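Hypothetical protein TT1662 (Thermus thermophilus, PDB 1UFO) probably works as a hydrolase of the alpha/beta hydrolase fold, with a substrate that is not known. Local coordinates at residues Gly137-Pro145 / Leu158-Arg166; Arg7-Val15 / Arg94-Phe103. All coordinates share one frame; numbering follows the deposited sequence.

Contact 1: Gly137-Pro145 / Leu158-Arg166; sequences GSGFPMKLP and LYQAPPATR
In the excursion that follows strand 132-135 of the alpha/beta hydrolase sheet, the loop 137-145 folds back on the end of helix 153-160, and Pro141 lies over Tyr159 in a CH-pi contact. Pro141 CG stands 3.6 Å from the centroid of the Tyr159 ring, only 13° off the ring normal. A proline suits this place: its compact ring lies against the aromatic face and its restricted phi is compatible with the extended course of the loop here. The phenol reaches past it, and Tyr159 OH gives a hydrogen bond of 2.8 Å to Met142 O, which lies at the edge of the ring, near its plane (the residue is a selenomethionine). One side chain thus grips the loop through both face and hydroxyl, while Leu144 CD1 comes obliquely against the phenol end.

A second tie lies in the 3-10 segment that begins at Pro163, shortly after the helix. Ala164 N donates to Gly139 O over 3.2 Å, the donor tilted out of the carbonyl plane. Gly139 is apt here, since a side chain would point straight at the Ala164 methyl. Just before it, Ser138 OG accepts from Phe140 N at 3.1 Å, an ST turn. The Phe140 ring lies obliquely against Pro162 CB, Ala164 CB and Thr165 CG2. Helix 188-198 also packs on that ring, with Lys193 in cation-pi contact, while Tyr82 of helix 77-103 takes the backbone N of Met142.

Thr165 divides its two branches between separate tasks. Its chi1 of 66° sets OG1 between the backbone N and the carbonyl carbon, where it donates to Pro162 O at 2.6 Å, an oxygen also held by Thr165 N. The other branch turns to the aromatic ring, CG2 resting 3.6 Å from Phe140 CE2.

Contact 2: Arg7-Val15 / Arg94-Phe103; sequences RLTLAGLSV and RVAEEAERRF
Two arginines near the end of helix 77-103 bind carbonyl oxygens of the hairpin 7-15. Arg102 NH1 donates to Thr9 O at 2.9 Å, in the carbonyl plane, and Arg94 NH2 makes a weak bond to Ala11 O, its NE being salt-bridged to Glu90.

Glu98 organises the charges. With CG anti to the backbone N (chi1 172°) and the chain bent at chi2, its carboxylate reaches both neighbours one turn on: OE1 takes NE and NH1 of Arg102 side-on, and OE2 receives Arg101 NH1 at 2.6 Å. With an alanine in place of Glu98, the Arg102 guanidinium would probably be freer to swing off Thr9 O, and Arg101 would be left without this mate. Leu10 CD2 lies over one face of the Arg102 guanidinium, so close that its exact placement is doubtful.

The apolar contacts gather round Val95. Its CG1 lies 4.0 Å from Leu10 CD1 and meets Val15 CG2 tip to tip, while CG2 meets Leu13 CD1 at 3.5 Å. Leu8 CD1 approaches the edge of the Phe103 ring.

The hairpin's type I' turn puts Ala11 and Gly12 at positive phi; at Gly12 a CB would strike the preceding carbonyl oxygen. Strand 7-10 runs at 103° to the helix. Leu55 of strand 52-56 touches Leu10, Val15 and Ala99, and Leu28 of strand 25-30 touches Val95.

From the N terminus the chain first makes the hairpin of strands 3-10 and 13-20 at one edge of the sheet. It then runs through 78 residues, including strands 25-30 and 52-56, before the end of helix 77-103 returns to the hairpin and closes contact 2. Contact 1 opens later, after strand 132-135, and closes a short loop of 12 residues that holds most of helix 153-160. The two are therefore in series, neither nested nor crossed, on opposite sides of the chain's centre with their own centres 28 Å apart. Helix 77-103 bridges them: its start touches contact 1, its end forms contact 2.

Contact 1: Gly137-Pro145 / Leu158-Arg166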
loop_
_atom_site.group_PDB
_atom_site.type_symbol
_atom_site.label_atom_id
_atom_site.label_comp_id
_atom_site.label_asym_id
_atom_site.label_seq_id
_atom_site.Cartn_x
_atom_site.Cartn_y
_atom_site.Cartn_z
ATOM N N GLY A 137 5.538 -11.955 -5.338
ATOM C CA GLY A 137 6.018 -12.456 -6.607
ATOM C C GLY A 137 6.824 -11.493 -7.434
ATOM O O GLY A 137 7.274 -10.453 -6.949
ATOM N N SER A 138 6.939 -11.842 -8.715
ATOM C CA SER A 138 7.802 -11.109 -9.627
ATOM C C SER A 138 7.426 -11.370 -11.074
ATOM O O SER A 138 6.741 -12.384 -11.377
ATOM C CB SER A 138 9.229 -11.601 -9.357
ATOM O OG SER A 138 10.151 -11.140 -10.350
ATOM N N GLY A 139 7.819 -10.429 -11.929
ATOM C CA GLY A 139 7.605 -10.501 -13.372
ATOM C C GLY A 139 8.764 -11.158 -14.141
ATOM O O GLY A 139 8.744 -11.188 -15.363
ATOM N N PHE A 140 9.758 -11.625 -13.413
ATOM C CA PHE A 140 10.851 -12.355 -13.960
ATOM C C PHE A 140 10.826 -13.731 -13.361
ATOM O O PHE A 140 10.466 -13.913 -12.199
ATOM C CB PHE A 140 12.213 -11.746 -13.586
ATOM C CG PHE A 140 12.502 -10.441 -14.275
ATOM C CD1 PHE A 140 12.006 -9.210 -13.793
ATOM C CD2 PHE A 140 13.245 -10.449 -15.443
ATOM C CE1 PHE A 140 12.263 -8.015 -14.515
ATOM C CE2 PHE A 140 13.503 -9.277 -16.150
ATOM C CZ PHE A 140 13.023 -8.063 -15.711
ATOM N N PRO A 141 11.262 -14.747 -14.147
ATOM C CA PRO A 141 11.312 -16.114 -13.625
ATOM C C PRO A 141 12.473 -16.192 -12.642
ATOM O O PRO A 141 13.343 -15.334 -12.642
ATOM C CB PRO A 141 11.554 -16.986 -14.848
ATOM C CG PRO A 141 12.387 -16.077 -15.733
ATOM C CD PRO A 141 11.712 -14.671 -15.549
HETATM N N MSE A 142 12.378 -17.152 -11.748
HETATM C CA MSE A 142 13.415 -17.279 -10.741
HETATM C C MSE A 142 14.795 -17.408 -11.302
HETATM O O MSE A 142 15.046 -17.872 -12.405
HETATM C CB MSE A 142 13.120 -18.486 -9.833
HETATM C CG MSE A 142 13.305 -19.848 -10.547
HETATM SE SE MSE A 142 12.889 -21.335 -9.363
HETATM C CE MSE A 142 11.100 -21.557 -9.813
ATOM N N LYS A 143 15.747 -16.977 -10.498
ATOM C CA LYS A 143 17.131 -17.145 -10.896
ATOM C C LYS A 143 17.342 -18.642 -11.097
ATOM O O LYS A 143 16.962 -19.429 -10.251
ATOM C CB LYS A 143 17.991 -16.585 -9.761
ATOM C CG LYS A 143 17.295 -15.335 -9.217
ATOM C CD LYS A 143 18.186 -14.325 -8.490
ATOM C CE LYS A 143 17.351 -13.574 -7.390
ATOM N NZ LYS A 143 16.937 -14.502 -6.338
ATOM N N LEU A 144 18.019 -19.018 -12.187
ATOM C CA LEU A 144 18.228 -20.424 -12.518
ATOM C C LEU A 144 19.274 -21.074 -11.636
ATOM O O LEU A 144 20.443 -20.739 -11.740
ATOM C CB LEU A 144 18.631 -20.552 -13.997
ATOM C CG LEU A 144 18.345 -21.948 -14.520
ATOM C CD1 LEU A 144 16.876 -22.153 -14.702
ATOM C CD2 LEU A 144 19.074 -22.140 -15.894
ATOM N N PRO A 145 18.878 -22.007 -10.768
ATOM C CA PRO A 145 19.869 -22.655 -9.869
ATOM C C PRO A 145 20.806 -23.529 -10.654
ATOM O O PRO A 145 20.449 -24.047 -11.686
ATOM C CB PRO A 145 19.027 -23.500 -8.936
ATOM C CG PRO A 145 17.522 -23.015 -9.183
ATOM C CD PRO A 145 17.544 -22.586 -10.609
ATOM N N LEU A 158 10.664 -17.829 -21.963
ATOM C CA LEU A 158 10.376 -16.986 -20.803
ATOM C C LEU A 158 11.659 -16.401 -20.227
ATOM O O LEU A 158 11.627 -15.312 -19.705
ATOM C CB LEU A 158 9.668 -17.795 -19.670
ATOM C CG LEU A 158 8.316 -18.338 -19.935
ATOM C CD1 LEU A 158 7.737 -19.061 -18.800
ATOM C CD2 LEU A 158 7.447 -17.110 -20.309
ATOM N N TYR A 159 12.778 -17.137 -20.291
ATOM C CA TYR A 159 14.040 -16.616 -19.778
ATOM C C TYR A 159 14.664 -15.640 -20.771
ATOM O O TYR A 159 15.265 -14.646 -20.416
ATOM C CB TYR A 159 14.995 -17.790 -19.439
ATOM C CG TYR A 159 14.796 -18.368 -18.069
ATOM C CD1 TYR A 159 13.853 -19.389 -17.816
ATOM C CD2 TYR A 159 15.480 -17.822 -16.958
ATOM C CE1 TYR A 159 13.580 -19.852 -16.519
ATOM C CE2 TYR A 159 15.211 -18.280 -15.669
ATOM C CZ TYR A 159 14.266 -19.286 -15.434
ATOM O OH TYR A 159 13.940 -19.680 -14.197
ATOM N N GLN A 160 14.472 -15.907 -22.055
ATOM C CA GLN A 160 14.976 -15.021 -23.062
ATOM C C GLN A 160 14.263 -13.672 -23.054
ATOM O O GLN A 160 14.883 -12.623 -23.288
ATOM C CB GLN A 160 14.796 -15.689 -24.418
ATOM C CG GLN A 160 15.562 -15.036 -25.511
ATOM C CD GLN A 160 14.659 -14.586 -26.623
ATOM O OE1 GLN A 160 13.770 -13.716 -26.442
ATOM N NE2 GLN A 160 14.876 -15.157 -27.803
ATOM N N ALA A 161 12.942 -13.696 -22.828
ATOM C CA ALA A 161 12.150 -12.474 -22.835
ATOM C C ALA A 161 11.101 -12.553 -21.706
ATOM O O ALA A 161 9.952 -12.887 -21.929
ATOM C CB ALA A 161 11.431 -12.266 -24.206
ATOM N N PRO A 162 11.532 -12.316 -20.454
ATOM C CA PRO A 162 10.596 -12.367 -19.315
ATOM C C PRO A 162 9.424 -11.397 -19.564
ATOM O O PRO A 162 9.587 -10.346 -20.207
ATOM C CB PRO A 162 11.452 -11.879 -18.147
ATOM C CG PRO A 162 12.864 -12.365 -18.565
ATOM C CD PRO A 162 12.899 -12.043 -20.020
ATOM N N PRO A 163 8.234 -11.720 -19.020
ATOM C CA PRO A 163 7.112 -10.804 -19.245
ATOM C C PRO A 163 7.357 -9.374 -18.824
ATOM O O PRO A 163 6.904 -8.463 -19.523
ATOM C CB PRO A 163 5.932 -11.429 -18.447
ATOM C CG PRO A 163 6.631 -12.381 -17.492
ATOM C CD PRO A 163 7.865 -12.889 -18.194
ATOM N N ALA A 164 8.029 -9.154 -17.701
ATOM C CA ALA A 164 8.224 -7.755 -17.275
ATOM C C ALA A 164 9.114 -6.945 -18.186
ATOM O O ALA A 164 9.218 -5.737 -17.996
ATOM C CB ALA A 164 8.753 -7.681 -15.835
ATOM N N THR A 165 9.760 -7.625 -19.143
ATOM C CA THR A 165 10.594 -6.866 -20.124
ATOM C C THR A 165 9.745 -6.441 -21.325
ATOM O O THR A 165 10.281 -5.792 -22.267
ATOM C CB THR A 165 11.786 -7.699 -20.648
ATOM O OG1 THR A 165 11.297 -8.798 -21.426
ATOM C CG2 THR A 165 12.615 -8.230 -19.469
ATOM N N ARG A 166 8.433 -6.768 -21.315
ATOM C CA ARG A 166 7.493 -6.432 -22.432
ATOM C C ARG A 166 6.417 -5.430 -21.915
ATOM O O ARG A 166 5.214 -5.551 -22.232
ATOM C CB ARG A 166 6.828 -7.754 -22.940
ATOM C CG ARG A 166 7.874 -8.834 -23.324
ATOM C CD ARG A 166 7.237 -10.177 -23.506
ATOM N NE ARG A 166 6.252 -10.074 -24.557
ATOM C CZ ARG A 166 5.372 -11.027 -24.836
ATOM N NH1 ARG A 166 4.491 -10.864 -25.839
ATOM N NH2 ARG A 166 5.346 -12.128 -24.105
#

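Contact 2: Arg7-Val15 / Arg94-Phe103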
loop_
_atom_site.group_PDB
_atom_site.type_symbol
_atom_site.label_atom_id
_atom_site.label_comp_id
_atom_site.label_asym_id
_atom_site.label_seq_id
_atom_site.Cartn_x
_atom_site.Cartn_y
_atom_site.Cartn_z
ATOM N N ARG A 7 -19.026 -24.671 -6.828
ATOM C CA ARG A 7 -18.139 -25.085 -7.916
ATOM C C ARG A 7 -18.853 -24.805 -9.223
ATOM O O ARG A 7 -20.006 -25.249 -9.407
ATOM C CB ARG A 7 -17.790 -26.587 -7.839
ATOM C CG ARG A 7 -17.166 -27.066 -6.489
ATOM C CD ARG A 7 -15.650 -26.618 -6.288
ATOM N NE ARG A 7 -14.875 -27.299 -7.274
ATOM C CZ ARG A 7 -14.060 -28.312 -7.033
ATOM N NH1 ARG A 7 -13.460 -28.852 -8.066
ATOM N NH2 ARG A 7 -13.782 -28.707 -5.782
ATOM N N LEU A 8 -18.209 -24.050 -10.114
ATOM C CA LEU A 8 -18.785 -23.715 -11.417
ATOM C C LEU A 8 -17.921 -24.367 -12.456
ATOM O O LEU A 8 -16.832 -24.870 -12.136
ATOM C CB LEU A 8 -18.681 -22.225 -11.651
ATOM C CG LEU A 8 -19.306 -21.385 -10.575
ATOM C CD1 LEU A 8 -19.093 -19.929 -10.906
ATOM C CD2 LEU A 8 -20.835 -21.687 -10.535
ATOM N N THR A 9 -18.404 -24.359 -13.692
ATOM C CA THR A 9 -17.636 -24.825 -14.831
ATOM C C THR A 9 -17.441 -23.643 -15.753
ATOM O O THR A 9 -18.419 -23.050 -16.190
ATOM C CB THR A 9 -18.350 -25.977 -15.609
ATOM O OG1 THR A 9 -18.509 -27.096 -14.725
ATOM C CG2 THR A 9 -17.454 -26.403 -16.850
ATOM N N LEU A 10 -16.156 -23.267 -16.016
ATOM C CA LEU A 10 -15.852 -22.134 -16.890
ATOM C C LEU A 10 -14.748 -22.561 -17.811
ATOM O O LEU A 10 -13.761 -23.085 -17.343
ATOM C CB LEU A 10 -15.366 -20.976 -16.056
ATOM C CG LEU A 10 -16.431 -20.309 -15.213
ATOM C CD1 LEU A 10 -15.717 -19.391 -14.155
ATOM C CD2 LEU A 10 -17.288 -19.468 -16.109
ATOM N N ALA A 11 -14.978 -22.408 -19.117
ATOM C CA ALA A 11 -13.984 -22.750 -20.134
ATOM C C ALA A 11 -13.567 -24.204 -19.948
ATOM O O ALA A 11 -12.416 -24.619 -20.195
ATOM C CB ALA A 11 -12.792 -21.801 -19.976
ATOM N N GLY A 12 -14.507 -25.006 -19.466
ATOM C CA GLY A 12 -14.226 -26.408 -19.287
ATOM C C GLY A 12 -13.468 -26.831 -18.050
ATOM O O GLY A 12 -13.158 -28.017 -17.900
ATOM N N LEU A 13 -13.159 -25.890 -17.162
ATOM C CA LEU A 13 -12.471 -26.182 -15.926
ATOM C C LEU A 13 -13.389 -26.028 -14.695
ATOM O O LEU A 13 -14.335 -25.218 -14.744
ATOM C CB LEU A 13 -11.337 -25.208 -15.759
ATOM C CG LEU A 13 -10.268 -25.483 -16.790
ATOM C CD1 LEU A 13 -9.599 -24.126 -17.117
ATOM C CD2 LEU A 13 -9.304 -26.557 -16.249
ATOM N N SER A 14 -13.067 -26.780 -13.638
ATOM C CA SER A 14 -13.806 -26.759 -12.372
ATOM C C SER A 14 -13.293 -25.565 -11.565
ATOM O O SER A 14 -12.113 -25.553 -11.144
ATOM C CB SER A 14 -13.586 -28.037 -11.563
ATOM O OG SER A 14 -14.458 -28.003 -10.441
ATOM N N VAL A 15 -14.158 -24.571 -11.394
ATOM C CA VAL A 15 -13.694 -23.361 -10.707
ATOM C C VAL A 15 -14.369 -23.169 -9.344
ATOM O O VAL A 15 -15.602 -23.148 -9.273
ATOM C CB VAL A 15 -14.002 -22.157 -11.624
ATOM C CG1 VAL A 15 -13.450 -20.894 -11.038
ATOM C CG2 VAL A 15 -13.315 -22.359 -12.970
ATOM N N ARG A 94 -8.707 -18.235 -20.539
ATOM C CA ARG A 94 -10.029 -18.764 -20.985
ATOM C C ARG A 94 -11.068 -18.651 -19.869
ATOM O O ARG A 94 -12.235 -18.225 -20.131
ATOM C CB ARG A 94 -9.912 -20.205 -21.499
ATOM C CG ARG A 94 -9.237 -20.239 -22.893
ATOM C CD ARG A 94 -9.279 -21.626 -23.483
ATOM N NE ARG A 94 -8.417 -22.541 -22.735
ATOM C CZ ARG A 94 -8.791 -23.520 -21.911
ATOM N NH1 ARG A 94 -7.859 -24.259 -21.285
ATOM N NH2 ARG A 94 -10.078 -23.778 -21.698
ATOM N N VAL A 95 -10.648 -18.932 -18.640
ATOM C CA VAL A 95 -11.588 -18.822 -17.508
ATOM C C VAL A 95 -12.051 -17.370 -17.341
ATOM O O VAL A 95 -13.225 -17.094 -17.120
ATOM C CB VAL A 95 -10.925 -19.339 -16.201
ATOM C CG1 VAL A 95 -11.840 -18.973 -14.920
ATOM C CG2 VAL A 95 -10.736 -20.904 -16.292
ATOM N N ALA A 96 -11.118 -16.440 -17.384
ATOM C CA ALA A 96 -11.432 -15.011 -17.208
ATOM C C ALA A 96 -12.346 -14.517 -18.291
ATOM O O ALA A 96 -13.289 -13.787 -18.018
ATOM C CB ALA A 96 -10.094 -14.188 -17.174
ATOM N N GLU A 97 -12.029 -14.850 -19.546
ATOM C CA GLU A 97 -12.870 -14.386 -20.649
ATOM C C GLU A 97 -14.281 -14.974 -20.533
ATOM O O GLU A 97 -15.227 -14.222 -20.777
ATOM C CB GLU A 97 -12.171 -14.675 -22.007
ATOM C CG GLU A 97 -10.951 -13.845 -22.106
ATOM C CD GLU A 97 -10.128 -14.185 -23.344
ATOM O OE1 GLU A 97 -10.250 -15.346 -23.885
ATOM O OE2 GLU A 97 -9.319 -13.299 -23.712
ATOM N N GLU A 98 -14.443 -16.231 -20.125
ATOM C CA GLU A 98 -15.769 -16.793 -19.972
ATOM C C GLU A 98 -16.489 -16.115 -18.762
ATOM O O GLU A 98 -17.698 -15.808 -18.831
ATOM C CB GLU A 98 -15.718 -18.324 -19.759
ATOM C CG GLU A 98 -17.076 -18.996 -19.387
ATOM C CD GLU A 98 -18.168 -18.699 -20.390
ATOM O OE1 GLU A 98 -19.380 -18.751 -19.986
ATOM O OE2 GLU A 98 -17.785 -18.448 -21.563
ATOM N N ALA A 99 -15.766 -15.859 -17.683
ATOM C CA ALA A 99 -16.433 -15.299 -16.515
ATOM C C ALA A 99 -16.967 -13.895 -16.881
ATOM O O ALA A 99 -18.054 -13.480 -16.495
ATOM C CB ALA A 99 -15.370 -15.188 -15.334
ATOM N N GLU A 100 -16.183 -13.134 -17.630
ATOM C CA GLU A 100 -16.610 -11.795 -17.993
ATOM C C GLU A 100 -17.844 -11.852 -18.856
ATOM O O GLU A 100 -18.750 -11.036 -18.662
ATOM C CB GLU A 100 -15.534 -11.064 -18.799
ATOM C CG GLU A 100 -14.348 -10.710 -18.006
ATOM C CD GLU A 100 -13.465 -9.807 -18.827
ATOM O OE1 GLU A 100 -13.694 -8.567 -18.843
ATOM O OE2 GLU A 100 -12.596 -10.371 -19.518
ATOM N N ARG A 101 -17.869 -12.776 -19.809
ATOM C CA ARG A 101 -19.064 -12.903 -20.707
ATOM C C ARG A 101 -20.281 -13.288 -19.910
ATOM O O ARG A 101 -21.397 -12.773 -20.128
ATOM C CB ARG A 101 -18.829 -13.987 -21.773
ATOM C CG ARG A 101 -17.931 -13.435 -22.941
ATOM C CD ARG A 101 -17.853 -14.397 -24.109
ATOM N NE ARG A 101 -17.514 -15.722 -23.631
ATOM C CZ ARG A 101 -16.284 -16.230 -23.694
ATOM N NH1 ARG A 101 -16.062 -17.452 -23.206
ATOM N NH2 ARG A 101 -15.311 -15.526 -24.277
ATOM N N ARG A 102 -20.067 -14.225 -18.999
ATOM C CA ARG A 102 -21.148 -14.747 -18.193
ATOM C C ARG A 102 -21.725 -13.833 -17.147
ATOM O O ARG A 102 -22.985 -13.737 -17.021
ATOM C CB ARG A 102 -20.698 -16.042 -17.539
ATOM C CG ARG A 102 -21.708 -16.603 -16.624
ATOM C CD ARG A 102 -21.223 -17.886 -15.992
ATOM N NE ARG A 102 -20.551 -18.768 -16.921
ATOM C CZ ARG A 102 -20.265 -20.033 -16.634
ATOM N NH1 ARG A 102 -19.603 -20.777 -17.515
ATOM N NH2 ARG A 102 -20.667 -20.540 -15.474
ATOM N N PHE A 103 -20.871 -13.118 -16.416
ATOM C CA PHE A 103 -21.375 -12.225 -15.347
ATOM C C PHE A 103 -21.433 -10.782 -15.716
ATOM O O PHE A 103 -22.109 -10.026 -15.066
ATOM C CB PHE A 103 -20.521 -12.368 -14.075
ATOM C CG PHE A 103 -20.498 -13.755 -13.515
ATOM C CD1 PHE A 103 -19.408 -14.606 -13.694
ATOM C CD2 PHE A 103 -21.585 -14.261 -12.787
ATOM C CE1 PHE A 103 -19.376 -15.911 -13.178
ATOM C CE2 PHE A 103 -21.545 -15.522 -12.290
ATOM C CZ PHE A 103 -20.499 -16.390 -12.446
#